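Local coordinates for protein major extracellular endoglucanase (Xanthomonas campestris pv. campestris, PDB 4TUF) that hydrolyses internal beta-1,4-glucosidic linkages in cellulose, lichenin and cereal beta-glucans, the chain here being its catalytic domain, a family 5 TIM barrel, at residues Phe25-Glu28 with His32-His35; Arg40-Met45 with Leu92-Ala97; Glu120-Tyr123 with Thr128-Gln131; Ala161-Trp164 with Ala170-Trp173. All blocks are in the same frame, centred on the assembly; numbering follows the deposited sequence. Where two conformers were deposited one is given.

The four contacts fall into two touching pairs on the TIM barrel. Contacts 1 and 2 meet where Met-34 and Phe-27 pack on Met-45, Leu-92 and Val-95; contacts 3 and 4 are joined by hydrogen bonds from Tyr-123 to Ala-170 and from Ala-161 to Glu-120. Centres of contacts 2 and 4 lie about 36 Å apart, on opposite sides of the chain's centre. Contact 2, between two helices, is buried and apolar where the helices touch, with two lysine ends reaching a phosphate beside it. The other three are partly buried and involve loops: contact 1 combines ring faces with one backbone bond, contact 3 rests on an indole-carboxylate bond beside a capped helix, and contact 4 is chiefly polar.

Contact 1. Residues Phe25-Glu28 with His32-His35; sequences FGFE and HVMH
The ring of Phe-27 lies flat against the backbone of Val-33 and Met-34. Met-34 N sits over the centre of one face, 3.5 Å above the plane, and Val-33 CA makes a CH-pi contact with that ring, 4.0 Å from its centroid. Phe-27 and Met-34 run side by side in the same direction, and Phe-27 CE2 touches Met-34 CB at 3.7 Å. A second CH-pi contact has the glycine as donor: Gly-26 CA is 3.9 Å from the centroid of the His-35 ring, almost exactly on the ring normal. His-35 takes this place with CG anti to its carbonyl carbon (chi1 -82°).

Of the polar links, His-35 N donates to Phe-25 O (3.1 Å) in the carbonyl plane, on a lone pair. Within 25-28, Glu-28 OE1 accepts from Gly-26 N (2.9 Å) through its syn lone pair, which probably steadies the backbone under His-35.

Both segments belong to the loop between strand 16-23 and helix 42-51. Phe-27 reaches Leu-59 of strand 56-61 and Leu-92 and Val-95 of helix 88-102, while Phe-25 packs on Pro-60 of strand 56-61 and lies near Glu-278, probably the nucleophile.

Contact 2. Residues Arg40-Met45 with Leu92-Ala97; sequences RNWKDM and LDKVIA. With 2HP (dihydrogenphosphate ion), chain E.
Trp-42, in the first turn of helix 42-51, meets Lys-94 and Val-95 in the middle of helix 88-102; the first helix opens with the backbone bond from Met-45 N to Asn-41 O (2.9 Å), and Asn-41 caps it by accepting from Asp-44 N at its OD1 (3.0 Å).

The indole spans the gap between the helices. Its CG stands between the backbone N and the carbonyl carbon (chi1 68°), which sends the six-membered ring toward the other helix. There Trp-42 CH2 comes to 3.8 Å from Lys-94 CG, the two side chains crossing at about a right angle, and the same carbon lies 3.7 Å from Lys-94 O. Val-95 slides past the indole in the opposite direction, and its CG2 touches Trp-42 CE3 at 4.0 Å. Lys-43 CB covers the centre of one indole face, 4.2 Å above the plane. The indole NE1 donates outside the pair, to Asp-82 OD1.

Beyond the indole the lysine tips converge on a phosphate ion, whose pocket Asp-82 completes. Lys-43 NZ lies 3.0 Å from O4 of the ion, and Lys-94 NZ stands farther off, 3.4 Å from its O3; the two positive groups probably help hold this anion.

These helices follow successive strands of the barrel, 16-23 and 56-61. Behind the interface, Leu-92 and Ile-96 pack on Leu-59 of strand 56-61 and on Tyr-143 of helix 129-143.

Contact 3. Residues Glu120-Tyr123 with Thr128-Gln131; sequences ELWY and TEAQ. With 2HP (dihydrogenphosphate ion), chain G.
Glu-129, in the first turn of helix 129-143, reaches alongside the indole of Trp-122, the two side chains pointing the same way. Its CB lies in the plane of the indole, at the edge, 3.9 Å from Trp-122 CD1. With CG anti to the backbone N (chi1 160°) and the chain extended beyond it, the side chain follows that edge: CG is 4.0 Å from Trp-122 NE1, and CD closes in further. At the tip, OE1 accepts the indole N-H, Trp-122 NE1 to Glu-129 OE1 being 2.8 Å. The bond meets the carboxylate on its anti side, 32° out of the carboxylate plane; ring and carboxylate planes stand 49° apart. The other oxygen, OE2, forms a salt bridge with Arg-179, so the carboxylate is held from two directions, probably as the anion.

Tyr-123 folds back over its neighbour: its CD1 stands 3.4 Å above one indole face, toward the rim. Its CB lies 3.9 Å from Glu-129 N, and its hydroxyl bonds to Ala-170 O.

Next to this pair, Thr-128 and Gln-131 form a capping box, Thr-128 OG1 accepting from Gln-131 N (3.0 Å) and Gln-131 OE1 from Thr-128 N. Gln-131 NE2 also donates to a phosphate ion. Such a box is a common start for a helix, here the one that follows strand 105-110 in the TIM barrel.

Contact 4. Residues Ala161-Trp164 with Ala170-Trp173; sequences AATW and ATDW. With 2HP (dihydrogenphosphate ion), chain H.
Thr-163 is gripped by Thr-171, Asp-172 and Trp-173 together. Its N donates to Thr-171 O (2.7 Å), approaching well above the carbonyl plane, while its own O accepts from Trp-173 N (2.6 Å); the two bonds make a single beta bridge between Thr-163 and Asp-172. Its hydroxyl, placed between backbone N and carbonyl carbon (chi1 59°), links two side chains: Thr-163 OG1 donates to Asp-172 OD1 (2.7 Å), on the anti side of the carboxylate, and accepts from Thr-171 OG1 (2.8 Å). Thr-171 CB also rests on Ala-161 O at 3.3 Å. Further along, the indoles of Trp-164 and Trp-173 meet at a slant, with Trp-164 CZ3 4.1 Å from Trp-173 CD1.

In the next shell, Asn-168 ND2 bonds to Thr-171 OG1 and Thr-166 OG1 to Asp-172 OD1, so the intervening loop helps set both side chains. The indole nitrogens are tied to carbonyls elsewhere, Trp-164 NE1 to Thr-222 O and Trp-173 NE1 to Glu-196 O. Asp-172 OD2 lies 2.8 Å from O3 of a phosphate ion.

Asp-172 occupies the N-cap position of helix 173-187, though its carboxylate makes no capping bond. The bridge pinches together the last part of the loop between strand 149-153 and that helix, a beta-alpha connection of the TIM barrel.

Contact 1. Residues Phe25-Glu28 with His32-His35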
loop_
_atom_site.group_PDB
_atom_site.type_symbol
_atom_site.label_atom_id
_atom_site.label_comp_id
_atom_site.label_asym_id
_atom_site.label_seq_id
_atom_site.Cartn_x
_atom_site.Cartn_y
_atom_site.Cartn_z
ATOM N N PHE A 25 7.993 -1.057 5.613
ATOM C CA PHE A 25 8.946 -0.392 4.727
ATOM C C PHE A 25 10.388 -0.834 4.939
ATOM O O PHE A 25 10.718 -1.419 5.970
ATOM C CB PHE A 25 8.870 1.127 4.920
ATOM C CG PHE A 25 7.621 1.747 4.371
ATOM C CD1 PHE A 25 6.440 1.691 5.077
ATOM C CD2 PHE A 25 7.631 2.387 3.143
ATOM C CE1 PHE A 25 5.293 2.254 4.565
ATOM C CE2 PHE A 25 6.487 2.954 2.631
ATOM C CZ PHE A 25 5.315 2.890 3.344
ATOM N N GLY A 26 11.247 -0.484 3.988
ATOM C CA GLY A 26 12.664 -0.755 4.076
ATOM C C GLY A 26 13.218 -1.205 2.738
ATOM O O GLY A 26 14.227 -0.674 2.268
ATOM N N PHE A 27 12.549 -2.172 2.112
ATOM C CA PHE A 27 13.037 -2.771 0.871
ATOM C C PHE A 27 13.026 -1.794 -0.306
ATOM O O PHE A 27 13.540 -2.109 -1.380
ATOM C CB PHE A 27 12.213 -4.013 0.508
ATOM C CG PHE A 27 12.550 -5.237 1.321
ATOM C CD1 PHE A 27 13.743 -5.911 1.118
ATOM C CD2 PHE A 27 11.668 -5.720 2.274
ATOM C CE1 PHE A 27 14.057 -7.035 1.859
ATOM C CE2 PHE A 27 11.975 -6.843 3.018
ATOM C CZ PHE A 27 13.171 -7.501 2.812
ATOM N N GLU A 28 12.440 -0.616 -0.114
ATOM C CA GLU A 28 12.384 0.372 -1.185
ATOM C C GLU A 28 13.336 1.525 -0.901
ATOM O O GLU A 28 13.274 2.568 -1.552
ATOM C CB GLU A 28 10.949 0.887 -1.373
ATOM C CG GLU A 28 10.519 2.022 -0.442
ATOM C CD GLU A 28 10.513 1.640 1.032
ATOM O OE1 GLU A 28 10.587 0.430 1.355
ATOM O OE2 GLU A 28 10.427 2.566 1.871
ATOM N N HIS A 32 17.870 -1.369 1.340
ATOM C CA HIS A 32 17.407 -2.556 0.623
ATOM C C HIS A 32 17.114 -3.736 1.554
ATOM O O HIS A 32 17.498 -4.869 1.276
ATOM C CB HIS A 32 18.433 -2.971 -0.434
ATOM C CG HIS A 32 18.879 -1.846 -1.316
ATOM N ND1 HIS A 32 20.127 -1.268 -1.214
ATOM C CD2 HIS A 32 18.238 -1.183 -2.309
ATOM C CE1 HIS A 32 20.239 -0.305 -2.111
ATOM N NE2 HIS A 32 19.105 -0.231 -2.786
ATOM N N VAL A 33 16.428 -3.460 2.657
ATOM C CA VAL A 33 16.006 -4.493 3.597
ATOM C C VAL A 33 14.966 -3.865 4.515
ATOM O O VAL A 33 15.024 -2.661 4.761
ATOM C CB VAL A 33 17.205 -5.060 4.417
ATOM C CG1 VAL A 33 17.833 -3.980 5.291
ATOM C CG2 VAL A 33 16.789 -6.268 5.257
ATOM N N MET A 34 14.010 -4.652 5.006
ATOM C CA MET A 34 13.005 -4.115 5.927
ATOM C C MET A 34 13.698 -3.482 7.133
ATOM O O MET A 34 14.720 -3.977 7.595
ATOM C CB MET A 34 12.015 -5.199 6.373
ATOM C CG MET A 34 12.606 -6.267 7.263
ATOM S SD MET A 34 11.394 -7.477 7.827
ATOM C CE MET A 34 10.396 -6.476 8.907
ATOM N N HIS A 35 13.146 -2.372 7.613
ATOM C CA HIS A 35 13.770 -1.570 8.663
ATOM C C HIS A 35 13.696 -2.199 10.046
ATOM O O HIS A 35 12.836 -3.034 10.318
ATOM C CB HIS A 35 13.127 -0.181 8.719
ATOM C CG HIS A 35 13.671 0.781 7.709
ATOM N ND1 HIS A 35 12.933 1.836 7.218
ATOM C CD2 HIS A 35 14.881 0.853 7.106
ATOM C CE1 HIS A 35 13.664 2.515 6.351
ATOM N NE2 HIS A 35 14.850 1.939 6.265
#

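Contact 2. Residues Arg40-Met45 with Leu92-Ala97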
loop_
_atom_site.group_PDB
_atom_site.type_symbol
_atom_site.label_atom_id
_atom_site.label_comp_id
_atom_site.label_asym_id
_atom_site.label_seq_id
_atom_site.Cartn_x
_atom_site.Cartn_y
_atom_site.Cartn_z
ATOM N N ARG A 40 16.059 -5.142 16.130
ATOM C CA ARG A 40 15.245 -6.342 16.309
ATOM C C ARG A 40 15.676 -7.497 15.407
ATOM O O ARG A 40 16.360 -7.297 14.403
ATOM C CB ARG A 40 13.770 -6.022 16.037
ATOM C CG ARG A 40 13.195 -4.895 16.880
ATOM C CD ARG A 40 12.950 -5.330 18.317
ATOM N NE ARG A 40 12.136 -6.541 18.406
ATOM C CZ ARG A 40 10.819 -6.582 18.220
ATOM N NH1 ARG A 40 10.149 -5.478 17.925
ATOM N NH2 ARG A 40 10.168 -7.732 18.324
ATOM N N ASN A 41 15.262 -8.706 15.776
ATOM C CA ASN A 41 15.399 -9.874 14.914
ATOM C C ASN A 41 14.213 -9.946 13.963
ATOM O O ASN A 41 13.064 -9.851 14.394
ATOM C CB ASN A 41 15.497 -11.152 15.748
ATOM C CG ASN A 41 15.438 -12.405 14.901
ATOM O OD1 ASN A 41 14.377 -13.000 14.727
ATOM N ND2 ASN A 41 16.581 -12.811 14.366
ATOM N N TRP A 42 14.490 -10.105 12.673
ATOM C CA TRP A 42 13.451 -9.966 11.649
ATOM C C TRP A 42 12.309 -10.966 11.837
ATOM O O TRP A 42 11.142 -10.612 11.699
ATOM C CB TRP A 42 14.057 -10.117 10.247
ATOM C CG TRP A 42 14.545 -11.501 9.947
ATOM C CD1 TRP A 42 15.726 -12.070 10.350
ATOM C CD2 TRP A 42 13.860 -12.497 9.185
ATOM N NE1 TRP A 42 15.813 -13.361 9.880
ATOM C CE2 TRP A 42 14.679 -13.646 9.164
ATOM C CE3 TRP A 42 12.633 -12.529 8.517
ATOM C CZ2 TRP A 42 14.306 -14.810 8.501
ATOM C CZ3 TRP A 42 12.266 -13.682 7.861
ATOM C CH2 TRP A 42 13.099 -14.808 7.855
ATOM N N LYS A 43 12.653 -12.208 12.165
ATOM C CA LYS A 43 11.657 -13.254 12.369
ATOM C C LYS A 43 10.789 -12.950 13.589
ATOM O O LYS A 43 9.571 -13.138 13.555
ATOM C CB LYS A 43 12.339 -14.615 12.531
ATOM C CG LYS A 43 11.724 -15.747 11.725
ATOM C CD LYS A 43 12.111 -17.098 12.320
ATOM C CE LYS A 43 11.972 -18.241 11.319
ATOM N NZ LYS A 43 13.065 -18.233 10.301
ATOM N N ASP A 44 11.414 -12.471 14.663
ATOM C CA ASP A 44 10.686 -12.148 15.887
ATOM C C ASP A 44 9.767 -10.943 15.701
ATOM O O ASP A 44 8.692 -10.878 16.291
ATOM C CB ASP A 44 11.659 -11.895 17.041
ATOM C CG ASP A 44 12.281 -13.181 17.571
ATOM O OD1 ASP A 44 12.143 -14.231 16.901
ATOM O OD2 ASP A 44 12.912 -13.143 18.653
ATOM N N MET A 45 10.189 -9.992 14.876
ATOM C CA MET A 45 9.373 -8.818 14.601
ATOM C C MET A 45 8.133 -9.183 13.776
ATOM O O MET A 45 7.067 -8.591 13.940
ATOM C CB MET A 45 10.204 -7.753 13.883
ATOM C CG MET A 45 9.543 -6.390 13.829
ATOM S SD MET A 45 10.719 -5.037 13.652
ATOM C CE MET A 45 11.430 -5.408 12.059
ATOM N N LEU A 92 14.722 -10.646 0.751
ATOM C CA LEU A 92 13.332 -10.503 0.333
ATOM C C LEU A 92 12.711 -11.888 0.168
ATOM O O LEU A 92 11.617 -12.151 0.673
ATOM C CB LEU A 92 13.232 -9.704 -0.968
ATOM C CG LEU A 92 11.835 -9.416 -1.532
ATOM C CD1 LEU A 92 10.976 -8.690 -0.504
ATOM C CD2 LEU A 92 11.917 -8.611 -2.839
ATOM N N ASP A 93 13.426 -12.772 -0.525
ATOM C CA ASP A 93 12.982 -14.148 -0.701
ATOM C C ASP A 93 12.643 -14.785 0.642
ATOM O O ASP A 93 11.586 -15.394 0.804
ATOM C CB ASP A 93 14.053 -14.980 -1.415
ATOM C CG ASP A 93 14.162 -14.653 -2.895
ATOM O OD1 ASP A 93 13.349 -13.842 -3.402
ATOM O OD2 ASP A 93 15.054 -15.226 -3.558
ATOM N N LYS A 94 13.543 -14.615 1.605
ATOM C CA LYS A 94 13.399 -15.222 2.923
ATOM C C LYS A 94 12.258 -14.603 3.743
ATOM O O LYS A 94 11.597 -15.295 4.519
ATOM C CB LYS A 94 14.717 -15.106 3.687
ATOM C CG LYS A 94 14.914 -16.151 4.761
ATOM C CD LYS A 94 16.335 -16.114 5.294
ATOM C CE LYS A 94 16.629 -17.338 6.142
ATOM N NZ LYS A 94 16.585 -18.581 5.320
ATOM N N VAL A 95 12.033 -13.303 3.574
ATOM C CA VAL A 95 10.975 -12.617 4.312
ATOM C C VAL A 95 9.587 -13.006 3.798
ATOM O O VAL A 95 8.681 -13.292 4.583
ATOM C CB VAL A 95 11.139 -11.083 4.240
ATOM C CG1 VAL A 95 9.902 -10.392 4.789
ATOM C CG2 VAL A 95 12.371 -10.645 5.018
ATOM N N ILE A 96 9.428 -13.020 2.479
ATOM C CA ILE A 96 8.170 -13.431 1.866
ATOM C C ILE A 96 7.855 -14.887 2.213
ATOM O O ILE A 96 6.697 -15.246 2.442
ATOM C CB ILE A 96 8.215 -13.229 0.338
ATOM C CG1 ILE A 96 8.080 -11.739 0.017
ATOM C CG2 ILE A 96 7.102 -13.994 -0.356
ATOM C CD1 ILE A 96 8.584 -11.360 -1.350
ATOM N N ALA A 97 8.895 -15.711 2.288
ATOM C CA ALA A 97 8.736 -17.111 2.662
ATOM C C ALA A 97 8.268 -17.249 4.111
ATOM O O ALA A 97 7.545 -18.189 4.451
ATOM C CB ALA A 97 10.046 -17.873 2.446
HETATM P P 2HP E . 16.650 -19.994 9.167
HETATM O O1 2HP E . 16.513 -21.492 9.033
HETATM O O2 2HP E . 16.904 -19.622 10.611
HETATM O O3 2HP E . 17.807 -19.524 8.315
HETATM O O4 2HP E . 15.372 -19.334 8.700
#

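Contact 3. Residues Glu120-Tyr123 with Thr128-Gln131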
loop_
_atom_site.group_PDB
_atom_site.type_symbol
_atom_site.label_atom_id
_atom_site.label_comp_id
_atom_site.label_asym_id
_atom_site.label_seq_id
_atom_site.Cartn_x
_atom_site.Cartn_y
_atom_site.Cartn_z
ATOM N N GLU A 120 6.221 10.988 -9.950
ATOM C CA GLU A 120 4.905 11.418 -10.405
ATOM C C GLU A 120 4.307 10.400 -11.370
ATOM O O GLU A 120 3.155 9.995 -11.231
ATOM C CB GLU A 120 4.991 12.791 -11.072
ATOM C CG GLU A 120 5.172 13.934 -10.099
ATOM C CD GLU A 120 5.309 15.265 -10.802
ATOM O OE1 GLU A 120 5.812 16.223 -10.179
ATOM O OE2 GLU A 120 4.917 15.351 -11.984
ATOM N N LEU A 121 5.108 9.984 -12.343
ATOM C CA LEU A 121 4.666 9.035 -13.351
ATOM C C LEU A 121 5.312 7.677 -13.122
ATOM O O LEU A 121 6.148 7.519 -12.235
ATOM C CB LEU A 121 5.004 9.553 -14.748
ATOM C CG LEU A 121 4.569 10.987 -15.046
ATOM C CD1 LEU A 121 5.065 11.429 -16.408
ATOM C CD2 LEU A 121 3.061 11.082 -14.963
ATOM N N TRP A 122 4.937 6.699 -13.935
ATOM C CA TRP A 122 5.455 5.344 -13.782
ATOM C C TRP A 122 6.863 5.218 -14.365
ATOM O O TRP A 122 7.438 4.128 -14.400
ATOM C CB TRP A 122 4.507 4.339 -14.444
ATOM C CG TRP A 122 4.182 4.688 -15.858
ATOM C CD1 TRP A 122 4.733 4.150 -16.985
ATOM C CD2 TRP A 122 3.243 5.675 -16.303
ATOM N NE1 TRP A 122 4.193 4.739 -18.100
ATOM C CE2 TRP A 122 3.277 5.680 -17.708
ATOM C CE3 TRP A 122 2.383 6.560 -15.646
ATOM C CZ2 TRP A 122 2.480 6.529 -18.469
ATOM C CZ3 TRP A 122 1.595 7.407 -16.404
ATOM C CH2 TRP A 122 1.648 7.385 -17.800
ATOM N N TYR A 123 7.417 6.340 -14.816
ATOM C CA TYR A 123 8.737 6.349 -15.440
ATOM C C TYR A 123 9.459 7.639 -15.134
ATOM O O TYR A 123 8.826 8.650 -14.823
ATOM C CB TYR A 123 8.630 6.179 -16.952
ATOM C CG TYR A 123 7.891 7.304 -17.669
ATOM C CD1 TYR A 123 6.503 7.290 -17.791
ATOM C CD2 TYR A 123 8.584 8.361 -18.244
ATOM C CE1 TYR A 123 5.834 8.303 -18.451
ATOM C CE2 TYR A 123 7.923 9.376 -18.909
ATOM C CZ TYR A 123 6.552 9.344 -19.011
ATOM O OH TYR A 123 5.899 10.357 -19.679
ATOM N N THR A 128 12.728 3.593 -17.430
ATOM C CA THR A 128 11.743 3.606 -18.514
ATOM C C THR A 128 10.501 2.792 -18.183
ATOM O O THR A 128 10.513 1.989 -17.256
ATOM C CB THR A 128 12.336 3.048 -19.805
ATOM O OG1 THR A 128 12.483 1.626 -19.679
ATOM C CG2 THR A 128 13.684 3.678 -20.087
ATOM N N GLU A 129 9.435 2.979 -18.954
ATOM C CA GLU A 129 8.230 2.177 -18.759
ATOM C C GLU A 129 8.525 0.703 -19.018
ATOM O O GLU A 129 8.001 -0.175 -18.327
ATOM C CB GLU A 129 7.098 2.660 -19.662
ATOM C CG GLU A 129 5.998 1.628 -19.874
ATOM C CD GLU A 129 4.850 2.153 -20.711
ATOM O OE1 GLU A 129 4.490 3.342 -20.551
ATOM O OE2 GLU A 129 4.313 1.376 -21.531
ATOM N N ALA A 130 9.374 0.433 -20.006
ATOM C CA ALA A 130 9.817 -0.933 -20.275
ATOM C C ALA A 130 10.456 -1.577 -19.036
ATOM O O ALA A 130 10.151 -2.725 -18.695
ATOM C CB ALA A 130 10.784 -0.946 -21.430
ATOM N N GLN A 131 11.341 -0.839 -18.364
ATOM C CA GLN A 131 11.958 -1.334 -17.136
ATOM C C GLN A 131 10.901 -1.549 -16.060
ATOM O O GLN A 131 10.943 -2.535 -15.327
ATOM C CB GLN A 131 13.032 -0.372 -16.626
ATOM C CG GLN A 131 14.231 -0.230 -17.533
ATOM C CD GLN A 131 15.252 0.755 -16.996
ATOM O OE1 GLN A 131 15.223 1.943 -17.322
ATOM N NE2 GLN A 131 16.160 0.265 -16.165
HETATM P P 2HP G . 15.858 -3.265 -14.657
HETATM O O1 2HP G . 14.948 -4.420 -15.009
HETATM O O2 2HP G . 15.085 -2.232 -13.868
HETATM O O3 2HP G . 17.004 -3.755 -13.802
HETATM O O4 2HP G . 16.409 -2.655 -15.930
#

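Contact 4. Residues Ala161-Trp164 with Ala170-Trp173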
loop_
_atom_site.group_PDB
_atom_site.type_symbol
_atom_site.label_atom_id
_atom_site.label_comp_id
_atom_site.label_asym_id
_atom_site.label_seq_id
_atom_site.Cartn_x
_atom_site.Cartn_y
_atom_site.Cartn_z
ATOM N N ALA A 161 1.996 15.215 -12.631
ATOM C CA ALA A 161 1.687 15.243 -14.054
ATOM C C ALA A 161 0.788 14.077 -14.460
ATOM O O ALA A 161 0.206 14.081 -15.547
ATOM C CB ALA A 161 2.970 15.240 -14.870
ATOM N N ALA A 162 0.665 13.089 -13.579
ATOM C CA ALA A 162 -0.167 11.921 -13.852
ATOM C C ALA A 162 -1.599 12.332 -14.152
ATOM O O ALA A 162 -2.176 13.164 -13.454
ATOM C CB ALA A 162 -0.126 10.952 -12.674
ATOM N N THR A 163 -2.166 11.769 -15.209
ATOM C CA THR A 163 -3.563 12.027 -15.529
ATOM C C THR A 163 -4.308 10.712 -15.750
ATOM O O THR A 163 -3.746 9.630 -15.580
ATOM C CB THR A 163 -3.713 12.919 -16.773
ATOM O OG1 THR A 163 -3.093 12.283 -17.899
ATOM C CG2 THR A 163 -3.065 14.285 -16.541
ATOM N N TRP A 164 -5.575 10.816 -16.128
ATOM C CA TRP A 164 -6.437 9.653 -16.266
ATOM C C TRP A 164 -7.517 9.955 -17.301
ATOM O O TRP A 164 -8.374 10.812 -17.081
ATOM C CB TRP A 164 -7.050 9.297 -14.911
ATOM C CG TRP A 164 -7.870 8.037 -14.865
ATOM C CD1 TRP A 164 -8.840 7.650 -15.741
ATOM C CD2 TRP A 164 -7.823 7.027 -13.853
ATOM N NE1 TRP A 164 -9.384 6.450 -15.350
ATOM C CE2 TRP A 164 -8.778 6.047 -14.193
ATOM C CE3 TRP A 164 -7.060 6.849 -12.697
ATOM C CZ2 TRP A 164 -8.985 4.909 -13.423
ATOM C CZ3 TRP A 164 -7.268 5.720 -11.933
ATOM C CH2 TRP A 164 -8.219 4.763 -12.299
ATOM N N ALA A 170 1.520 10.075 -22.569
ATOM C CA ALA A 170 2.687 10.347 -21.749
ATOM C C ALA A 170 2.352 10.480 -20.271
ATOM O O ALA A 170 3.241 10.409 -19.428
ATOM C CB ALA A 170 3.379 11.609 -22.238
ATOM N N THR A 171 1.075 10.674 -19.951
ATOM C CA THR A 171 0.683 10.985 -18.581
ATOM C C THR A 171 -0.512 10.180 -18.059
ATOM O O THR A 171 -0.799 10.213 -16.864
ATOM C CB THR A 171 0.341 12.481 -18.433
ATOM O OG1 THR A 171 -0.727 12.822 -19.326
ATOM C CG2 THR A 171 1.549 13.346 -18.744
ATOM N N ASP A 172 -1.210 9.469 -18.939
ATOM C CA ASP A 172 -2.413 8.747 -18.527
ATOM C C ASP A 172 -2.091 7.496 -17.709
ATOM O O ASP A 172 -1.734 6.453 -18.253
ATOM C CB ASP A 172 -3.260 8.364 -19.744
ATOM C CG ASP A 172 -4.168 9.496 -20.206
ATOM O OD1 ASP A 172 -4.304 10.500 -19.469
ATOM O OD2 ASP A 172 -4.758 9.374 -21.303
ATOM N N TRP A 173 -2.246 7.611 -16.396
ATOM C CA TRP A 173 -1.996 6.508 -15.478
ATOM C C TRP A 173 -2.895 5.305 -15.739
ATOM O O TRP A 173 -2.474 4.160 -15.555
ATOM C CB TRP A 173 -2.170 6.980 -14.034
ATOM C CG TRP A 173 -2.240 5.872 -13.030
ATOM C CD1 TRP A 173 -3.222 5.667 -12.108
ATOM C CD2 TRP A 173 -1.289 4.811 -12.845
ATOM N NE1 TRP A 173 -2.948 4.549 -11.359
ATOM C CE2 TRP A 173 -1.769 4.002 -11.790
ATOM C CE3 TRP A 173 -0.085 4.465 -13.467
ATOM C CZ2 TRP A 173 -1.089 2.866 -11.350
ATOM C CZ3 TRP A 173 0.593 3.333 -13.026
ATOM C CH2 TRP A 173 0.087 2.549 -11.979
HETATM P P 2HP H . -4.206 7.121 -24.533
HETATM O O1 2HP H . -3.393 5.898 -24.899
HETATM O O2 2HP H . -5.670 6.753 -24.396
HETATM O O3 2HP H . -3.719 7.681 -23.219
HETATM O O4 2HP H . -4.030 8.164 -25.617
#